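Local coordinates for protein phenylalanine hydroxylase (PDB 2V27) that probably hydroxylates L-phenylalanine to L-tyrosine with molecular oxygen and tetrahydrobiopterin at a mononuclear iron site, the first step of phenylalanine degradation, at residues 69-74 against 130-135; 75-80 against 93-98. All coordinates share one frame; numbering follows the deposited sequence.

Contact 1 of 2, residues 69-74 against 130-135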
ATOM      1  N   LYS B  69      36.882  -3.292  -5.113  1.00 11.85           N
ATOM      2  CA  LYS B  69      38.129  -2.749  -5.693  1.00 13.52           C
ATOM      3  C   LYS B  69      37.935  -1.452  -6.436  1.00 12.58           C
ATOM      4  O   LYS B  69      38.820  -0.591  -6.431  1.00 13.88           O
ATOM      5  CB  LYS B  69      38.869  -3.766  -6.564  1.00 13.24           C
ATOM      6  CG  LYS B  69      38.345  -3.923  -7.992  1.00 17.13           C
ATOM      7  CD  LYS B  69      39.098  -5.072  -8.668  1.00 22.27           C
ATOM      8  CE  LYS B  69      39.018  -4.981 -10.180  1.00 25.46           C
ATOM      9  NZ  LYS B  69      39.626  -6.271 -10.684  1.00 26.94           N
ATOM     10  N   VAL B  70      36.759  -1.288  -7.047  1.00 11.77           N
ATOM     11  CA  VAL B  70      36.463  -0.054  -7.804  1.00 11.48           C
ATOM     12  C   VAL B  70      35.939   1.048  -6.879  1.00 11.70           C
ATOM     13  O   VAL B  70      36.289   2.218  -7.007  1.00 11.65           O
ATOM     14  CB  VAL B  70      35.392  -0.317  -8.923  1.00 11.89           C
ATOM     15  CG1 VAL B  70      35.045   0.980  -9.660  1.00 13.79           C
ATOM     16  CG2 VAL B  70      35.879  -1.478  -9.882  1.00 11.75           C
ATOM     17  N   LEU B  71      35.104   0.662  -5.909  1.00 11.17           N
ATOM     18  CA  LEU B  71      34.713   1.649  -4.871  1.00 11.66           C
ATOM     19  C   LEU B  71      35.976   2.174  -4.116  1.00 11.80           C
ATOM     20  O   LEU B  71      36.059   3.339  -3.732  1.00 11.19           O
ATOM     21  CB  LEU B  71      33.757   1.004  -3.876  1.00 11.85           C
ATOM     22  CG  LEU B  71      32.400   0.521  -4.439  1.00  9.15           C
ATOM     23  CD1 LEU B  71      31.551   0.089  -3.289  1.00 10.67           C
ATOM     24  CD2 LEU B  71      31.742   1.609  -5.274  1.00 11.42           C
ATOM     25  N   LYS B  72      36.959   1.306  -3.887  1.00 11.19           N
ATOM     26  CA  LYS B  72      38.136   1.724  -3.110  1.00 13.88           C
ATOM     27  C   LYS B  72      38.904   2.798  -3.886  1.00 12.98           C
ATOM     28  O   LYS B  72      39.243   3.854  -3.303  1.00 14.09           O
ATOM     29  CB  LYS B  72      39.014   0.529  -2.824  1.00 14.79           C
ATOM     30  CG  LYS B  72      38.585  -0.189  -1.548  0.75 19.42           C
ATOM     31  CD  LYS B  72      39.144  -1.596  -1.379  0.75 24.90           C
ATOM     32  CE  LYS B  72      38.489  -2.235  -0.184  0.50 25.09           C
ATOM     33  NZ  LYS B  72      38.737  -3.681  -0.172  1.00 29.82           N
ATOM     34  N   VAL B  73      39.108   2.599  -5.192  1.00 14.63           N
ATOM     35  CA  VAL B  73      39.848   3.593  -5.950  1.00 16.04           C
ATOM     36  C   VAL B  73      39.071   4.859  -6.258  1.00 16.07           C
ATOM     37  O   VAL B  73      39.656   5.933  -6.374  1.00 19.22           O
ATOM     38  CB  VAL B  73      40.516   2.987  -7.233  1.00 16.03           C
ATOM     39  CG1 VAL B  73      41.422   1.836  -6.835  1.00 14.86           C
ATOM     40  CG2 VAL B  73      39.483   2.517  -8.228  1.00 17.55           C
ATOM     41  N   SER B  74      37.746   4.780  -6.328  1.00 14.99           N
ATOM     42  CA  SER B  74      36.957   5.984  -6.667  1.00 14.68           C
ATOM     43  C   SER B  74      36.683   6.857  -5.447  1.00 14.82           C
ATOM     44  O   SER B  74      36.875   8.070  -5.490  1.00 16.52           O
ATOM     45  CB  SER B  74      35.628   5.618  -7.380  1.00 14.91           C
ATOM     46  OG  SER B  74      34.957   4.599  -6.642  1.00 17.83           O
ATOM     47  N   LEU B 130      26.395   4.598  -7.562  1.00  8.83           N
ATOM     48  CA  LEU B 130      26.520   5.931  -7.005  1.00  7.48           C
ATOM     49  C   LEU B 130      27.565   6.082  -5.896  1.00  7.38           C
ATOM     50  O   LEU B 130      28.008   7.207  -5.610  1.00  7.66           O
ATOM     51  CB  LEU B 130      25.125   6.452  -6.603  1.00  7.53           C
ATOM     52  CG  LEU B 130      24.361   6.920  -7.843  1.00 10.21           C
ATOM     53  CD1 LEU B 130      22.856   7.003  -7.449  1.00 12.52           C
ATOM     54  CD2 LEU B 130      24.846   8.246  -8.344  1.00 12.83           C
ATOM     55  N   LEU B 131      27.986   4.942  -5.304  1.00  8.40           N
ATOM     56  CA  LEU B 131      29.057   5.006  -4.328  1.00  8.79           C
ATOM     57  C   LEU B 131      30.427   5.273  -4.967  1.00 10.08           C
ATOM     58  O   LEU B 131      31.419   5.562  -4.255  1.00 11.34           O
ATOM     59  CB  LEU B 131      29.106   3.751  -3.435  1.00  9.94           C
ATOM     60  CG  LEU B 131      27.948   3.585  -2.426  1.00 10.37           C
ATOM     61  CD1 LEU B 131      27.952   2.162  -1.798  1.00 11.67           C
ATOM     62  CD2 LEU B 131      28.025   4.643  -1.329  1.00  8.69           C
ATOM     63  N   THR B 132      30.483   5.242  -6.317  1.00  8.49           N
ATOM     64  CA  THR B 132      31.704   5.706  -7.014  1.00  9.68           C
ATOM     65  C   THR B 132      31.713   7.238  -7.197  1.00 10.54           C
ATOM     66  O   THR B 132      32.719   7.818  -7.645  1.00 11.91           O
ATOM     67  CB  THR B 132      31.876   5.074  -8.437  1.00  9.33           C
ATOM     68  OG1 THR B 132      30.865   5.618  -9.325  1.00  9.22           O
ATOM     69  CG2 THR B 132      31.827   3.614  -8.423  1.00  9.05           C
ATOM     70  N   ASN B 133      30.564   7.887  -6.912  1.00  9.92           N
ATOM     71  CA  ASN B 133      30.408   9.324  -7.059  1.00 10.12           C
ATOM     72  C   ASN B 133      30.774   9.982  -5.722  1.00  9.69           C
ATOM     73  O   ASN B 133      30.255   9.603  -4.650  1.00  9.92           O
ATOM     74  CB  ASN B 133      28.952   9.625  -7.466  1.00 10.59           C
ATOM     75  CG  ASN B 133      28.620  11.128  -7.562  1.00 11.06           C
ATOM     76  OD1 ASN B 133      28.486  11.683  -8.681  1.00 13.63           O
ATOM     77  ND2 ASN B 133      28.443  11.782  -6.425  1.00  7.81           N
ATOM     78  N   SER B 134      31.660  10.972  -5.780  0.50 10.45           N
ATOM     79  CA  SER B 134      32.183  11.576  -4.548  0.50 10.18           C
ATOM     80  C   SER B 134      31.111  12.247  -3.715  0.50 10.39           C
ATOM     81  O   SER B 134      31.089  12.083  -2.504  0.50 10.73           O
ATOM     82  CB  SER B 134      33.260  12.598  -4.899  0.50 11.15           C
ATOM     83  OG  SER B 134      34.329  11.921  -5.515  0.50 11.50           O
ATOM     84  N   SER B 135      30.233  13.003  -4.356  1.00  9.67           N
ATOM     85  CA  SER B 135      29.126  13.659  -3.593  1.00 10.62           C
ATOM     86  C   SER B 135      28.217  12.636  -2.897  1.00 10.21           C
ATOM     87  O   SER B 135      27.887  12.773  -1.688  1.00  9.93           O
ATOM     88  CB  SER B 135      28.284  14.531  -4.480  1.00 10.81           C
ATOM     89  OG  SER B 135      28.984  15.719  -4.798  1.00 13.14           O
TER
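Leu71 and Thr132 meet methyl to methyl, Leu71 CD2 lying 3.7 Å from Thr132 CG2 with the two side chains crossing at about a right angle. The same Leu71 methyl also rests on Leu131, 3.9 Å from its CB, and is thus shared by two consecutive residues, Leu131 and Thr132. Both the leucines and the threonine are buried, and this is the close-packed, apolar part of the contact.

Ser74 flanks it on a more open side. Its OG stands between its own backbone N and carbonyl carbon (chi1 49°), which turns the hydroxyl back along the helix to donate to Val70 O at 2.8 Å. Val70 O accepts Ser74 N as well, the two donors arriving from opposite faces of the carbonyl plane, so the hydroxyl is held within its own helix. Toward Thr132 it offers only van der Waals contact, with Ser74 OG 3.5 Å from Thr132 CA. Thr132 OG1 bonds to Pro129 O, just before its segment. Val70, partly exposed, makes a looser approach, its CG1 4.3 Å from Thr132 CG2. No hydrogen bond crosses between the two segments, which are held together by van der Waals packing.

The contact sets the C-terminal part of helix 64-75 against the turn between helix 120-131, which carries the iron ligands His122 and His127, and helix 134-147. Helix 45-54 lies alongside, touching Val70 through Leu54 and Thr132 through Lys53, while Leu71 also reaches Cys79 of strand 78-82 and Leu131 packs on Phe136 of helix 134-147.

Contact 2 of 2, residues 75-80 against 93-98; sequences TGWECY and RLLSEK. With SO4 (sulfate ion), chain F.
The Trp77 indole lies with one face against Lys98, whose CA sits 3.4 Å from the centroid of the six-membered ring, only 4° off the normal, in a CH-pi contact. Lys98 CB and CG continue over the pyrrole side, while Leu95 CG meets the edge in plane, 3.8 Å from Trp77 CH2. Tyr80 has Leu94 CD2 over the centre of one ring face at 3.5 Å, and a sulfate ion, probably from the crystallisation liquor, at its edge. The same Leu94 methyl also lies over the Arg93 guanidinium, toward its rim.

Tyr80 OH donates to sulfate O1 at 2.7 Å, and Arg93 NH1 and NH2 grip that same oxygen. NH1 also forms a salt bridge with Glu97 OE1, reaching it from above the carboxylate plane, and NH2 pairs with Glu90. The positive charges of Arg93 and of Lys99, which binds the sulfate too, probably help to hold the anion, with Glu97 and Glu90 fixing the guanidinium.

At the other end, the Lys98 chain is bent at chi3 (60°), which swings CE toward Thr75 O, and NZ donates to that oxygen at 2.9 Å. Lys98 O receives Glu78 N at 3.0 Å. The positive phi of Lys98 belongs to a Schellman motif closing helix 88-96. Gly76, also with positive phi, leaves room for the ammonium, since a CB there would collide with Lys98 NZ. An alanine in place of Trp77 would probably open a gap beneath Lys98 and beside Leu95, leaving the lysine chain freer to turn.

Strands 78-82 and 99-103 run parallel, joined by a beta-alpha-beta crossover through helix 88-96. Trp77 packs further on Leu71 of helix 64-75, Phe100 of strand 99-103, and Ala137 and Thr140 of helix 134-147.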
ATOM      1  N   THR B  75      36.226   6.249  -4.352  1.00 12.68           N
ATOM      2  CA  THR B  75      35.829   7.057  -3.180  1.00 11.88           C
ATOM      3  C   THR B  75      36.275   6.489  -1.824  1.00 10.08           C
ATOM      4  O   THR B  75      35.935   7.068  -0.774  1.00 11.73           O
ATOM      5  CB  THR B  75      34.274   7.137  -3.105  1.00 12.02           C
ATOM      6  OG1 THR B  75      33.808   5.777  -3.015  1.00 11.63           O
ATOM      7  CG2 THR B  75      33.739   7.853  -4.380  1.00 12.90           C
ATOM      8  N   GLY B  76      37.019   5.374  -1.821  1.00 10.60           N
ATOM      9  CA  GLY B  76      37.472   4.809  -0.564  1.00 11.40           C
ATOM     10  C   GLY B  76      36.488   3.875   0.101  1.00 12.03           C
ATOM     11  O   GLY B  76      36.727   3.368   1.219  1.00 13.93           O
ATOM     12  N   TRP B  77      35.361   3.631  -0.581  1.00 11.05           N
ATOM     13  CA  TRP B  77      34.330   2.735  -0.049  1.00 10.62           C
ATOM     14  C   TRP B  77      34.620   1.271  -0.327  1.00 10.49           C
ATOM     15  O   TRP B  77      35.490   0.949  -1.166  1.00 10.75           O
ATOM     16  CB  TRP B  77      32.952   3.099  -0.643  1.00  9.66           C
ATOM     17  CG  TRP B  77      32.359   4.233   0.182  1.00  8.23           C
ATOM     18  CD1 TRP B  77      32.702   5.604   0.178  1.00  8.88           C
ATOM     19  CD2 TRP B  77      31.290   4.105   1.146  1.00  8.60           C
ATOM     20  NE1 TRP B  77      31.934   6.290   1.117  1.00  8.69           N
ATOM     21  CE2 TRP B  77      31.061   5.399   1.705  1.00 10.25           C
ATOM     22  CE3 TRP B  77      30.550   3.010   1.643  1.00  8.83           C
ATOM     23  CZ2 TRP B  77      30.080   5.624   2.701  1.00  9.01           C
ATOM     24  CZ3 TRP B  77      29.568   3.231   2.642  1.00  8.33           C
ATOM     25  CH2 TRP B  77      29.351   4.550   3.156  1.00  8.31           C
ATOM     26  N   GLU B  78      33.916   0.361   0.357  1.00 10.52           N
ATOM     27  CA  GLU B  78      33.940  -1.076   0.030  1.00 10.97           C
ATOM     28  C   GLU B  78      32.544  -1.653   0.302  1.00 11.82           C
ATOM     29  O   GLU B  78      31.735  -1.023   1.067  1.00 11.00           O
ATOM     30  CB  GLU B  78      34.937  -1.843   0.909  1.00 12.54           C
ATOM     31  CG  GLU B  78      34.652  -1.716   2.426  1.00 14.39           C
ATOM     32  CD  GLU B  78      35.823  -2.184   3.273  1.00 16.11           C
ATOM     33  OE1 GLU B  78      35.721  -3.315   3.770  1.00 20.93           O
ATOM     34  OE2 GLU B  78      36.780  -1.391   3.451  1.00 20.08           O
ATOM     35  N   CYS B  79      32.271  -2.820  -0.299  1.00 10.82           N
ATOM     36  CA  CYS B  79      31.072  -3.581   0.011  1.00 12.54           C
ATOM     37  C   CYS B  79      31.418  -4.450   1.197  1.00 14.44           C
ATOM     38  O   CYS B  79      32.531  -5.016   1.259  1.00 17.58           O
ATOM     39  CB  CYS B  79      30.697  -4.534  -1.126  1.00 10.43           C
ATOM     40  SG  CYS B  79      30.215  -3.688  -2.650  1.00 16.08           S
ATOM     41  N   TYR B  80      30.482  -4.613   2.101  1.00 12.11           N
ATOM     42  CA  TYR B  80      30.753  -5.330   3.336  1.00 11.98           C
ATOM     43  C   TYR B  80      29.705  -6.405   3.462  1.00 11.42           C
ATOM     44  O   TYR B  80      28.517  -6.099   3.629  1.00 11.17           O
ATOM     45  CB  TYR B  80      30.685  -4.334   4.491  1.00 11.57           C
ATOM     46  CG  TYR B  80      30.969  -4.876   5.874  1.00 12.13           C
ATOM     47  CD1 TYR B  80      32.241  -4.691   6.437  1.00 12.79           C
ATOM     48  CD2 TYR B  80      29.990  -5.507   6.612  1.00 12.13           C
ATOM     49  CE1 TYR B  80      32.514  -5.143   7.721  1.00 10.84           C
ATOM     50  CE2 TYR B  80      30.268  -5.986   7.889  1.00 12.46           C
ATOM     51  CZ  TYR B  80      31.545  -5.772   8.420  1.00 11.93           C
ATOM     52  OH  TYR B  80      31.833  -6.239   9.678  1.00 14.12           O
ATOM     53  N   ARG B  93      27.513   2.525  12.134  1.00 10.19           N
ATOM     54  CA  ARG B  93      28.958   2.317  12.297  1.00 10.22           C
ATOM     55  C   ARG B  93      29.607   1.925  10.969  1.00 10.69           C
ATOM     56  O   ARG B  93      30.655   2.531  10.559  1.00 10.24           O
ATOM     57  CB  ARG B  93      29.190   1.230  13.345  1.00 11.60           C
ATOM     58  CG  ARG B  93      30.660   1.096  13.792  1.00 13.59           C
ATOM     59  CD  ARG B  93      31.428   0.067  12.943  1.00 12.00           C
ATOM     60  NE  ARG B  93      31.025  -1.318  13.174  1.00 11.76           N
ATOM     61  CZ  ARG B  93      31.677  -2.358  12.666  1.00 13.35           C
ATOM     62  NH1 ARG B  93      32.757  -2.126  11.938  1.00 10.74           N
ATOM     63  NH2 ARG B  93      31.281  -3.613  12.899  1.00 14.94           N
ATOM     64  N   LEU B  94      29.012   0.951  10.273  1.00 10.57           N
ATOM     65  CA  LEU B  94      29.583   0.565   8.953  1.00  9.10           C
ATOM     66  C   LEU B  94      29.638   1.726   7.968  1.00  9.70           C
ATOM     67  O   LEU B  94      30.703   1.979   7.379  1.00  9.48           O
ATOM     68  CB  LEU B  94      28.925  -0.680   8.370  1.00 10.11           C
ATOM     69  CG  LEU B  94      29.125  -1.908   9.289  1.00  9.47           C
ATOM     70  CD1 LEU B  94      28.088  -2.953   8.823  1.00  9.50           C
ATOM     71  CD2 LEU B  94      30.574  -2.471   9.161  1.00 11.30           C
ATOM     72  N   LEU B  95      28.531   2.432   7.776  0.50 10.11           N
ATOM     73  CA  LEU B  95      28.588   3.585   6.847  0.50 10.01           C
ATOM     74  C   LEU B  95      29.620   4.619   7.279  0.50  9.92           C
ATOM     75  O   LEU B  95      30.296   5.234   6.421  0.50 10.43           O
ATOM     76  CB  LEU B  95      27.235   4.270   6.635  0.50 10.21           C
ATOM     77  CG  LEU B  95      26.399   3.733   5.475  0.50 10.20           C
ATOM     78  CD1 LEU B  95      25.963   2.290   5.702  0.50 10.07           C
ATOM     79  CD2 LEU B  95      25.192   4.707   5.300  0.50  9.43           C
ATOM     80  N   SER B  96      29.744   4.842   8.593  1.00 10.59           N
ATOM     81  CA  SER B  96      30.706   5.841   9.073  1.00 10.40           C
ATOM     82  C   SER B  96      32.135   5.449   8.743  1.00 10.26           C
ATOM     83  O   SER B  96      33.008   6.321   8.731  1.00 12.01           O
ATOM     84  CB  SER B  96      30.598   6.119  10.580  1.00  9.93           C
ATOM     85  OG  SER B  96      31.135   5.059  11.339  1.00 10.93           O
ATOM     86  N   GLU B  97      32.340   4.150   8.517  1.00  9.58           N
ATOM     87  CA  GLU B  97      33.638   3.580   8.138  1.00 10.00           C
ATOM     88  C   GLU B  97      33.744   3.323   6.628  1.00  9.38           C
ATOM     89  O   GLU B  97      34.681   2.661   6.166  1.00 10.24           O
ATOM     90  CB  GLU B  97      33.911   2.308   8.920  1.00 10.39           C
ATOM     91  CG  GLU B  97      34.054   2.511  10.435  1.00  9.48           C
ATOM     92  CD  GLU B  97      34.320   1.206  11.218  1.00 11.12           C
ATOM     93  OE1 GLU B  97      34.131   0.093  10.682  1.00 12.22           O
ATOM     94  OE2 GLU B  97      34.718   1.336  12.384  1.00 11.97           O
ATOM     95  N   LYS B  98      32.791   3.852   5.839  1.00  9.95           N
ATOM     96  CA  LYS B  98      32.795   3.681   4.364  1.00  9.94           C
ATOM     97  C   LYS B  98      32.743   2.192   3.981  1.00  8.39           C
ATOM     98  O   LYS B  98      33.331   1.740   2.985  1.00  9.42           O
ATOM     99  CB  LYS B  98      33.930   4.466   3.655  1.00  9.75           C
ATOM    100  CG  LYS B  98      34.033   5.896   4.159  1.00  9.01           C
ATOM    101  CD  LYS B  98      35.312   6.642   3.793  1.00 13.57           C
ATOM    102  CE  LYS B  98      35.485   6.756   2.326  1.00 15.25           C
ATOM    103  NZ  LYS B  98      36.723   7.608   1.937  1.00 14.72           N
TER
HETATM  104  S   SO4 F3009      35.118  -4.619  10.707  1.00 12.87           S
HETATM  105  O1  SO4 F3009      33.643  -4.688  10.960  1.00 13.63           O
HETATM  106  O2  SO4 F3009      35.611  -5.999  10.910  1.00 13.40           O
HETATM  107  O3  SO4 F3009      35.436  -4.143   9.356  1.00 13.66           O
HETATM  108  O4  SO4 F3009      35.691  -3.665  11.717  1.00 13.98           O
HETATM  109  O   HOH W   1      36.230   1.531   3.182  1.00 19.31           O

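Contact 1 is the more buried; it makes no hydrogen bond between its segments and is mainly apolar, whereas contact 2 is partly buried and mixes aromatic faces with backbone bonds, charges and a bound anion at its outer side. Both involve consecutive parts of the chain: helix 64-75 supplies one side of contact 1, and the residues following it run into strand 78-82 in contact 2. They touch directly, Thr75 OG1 lying 2.7 Å from Leu131 O in a probable hydrogen bond, while Leu71 CB packs on Trp77 O. Helix 134-147 begins within contact 1 and packs on Trp77 of contact 2. The side chains of Leu131 and Leu95 each lie about 10 Å from the iron.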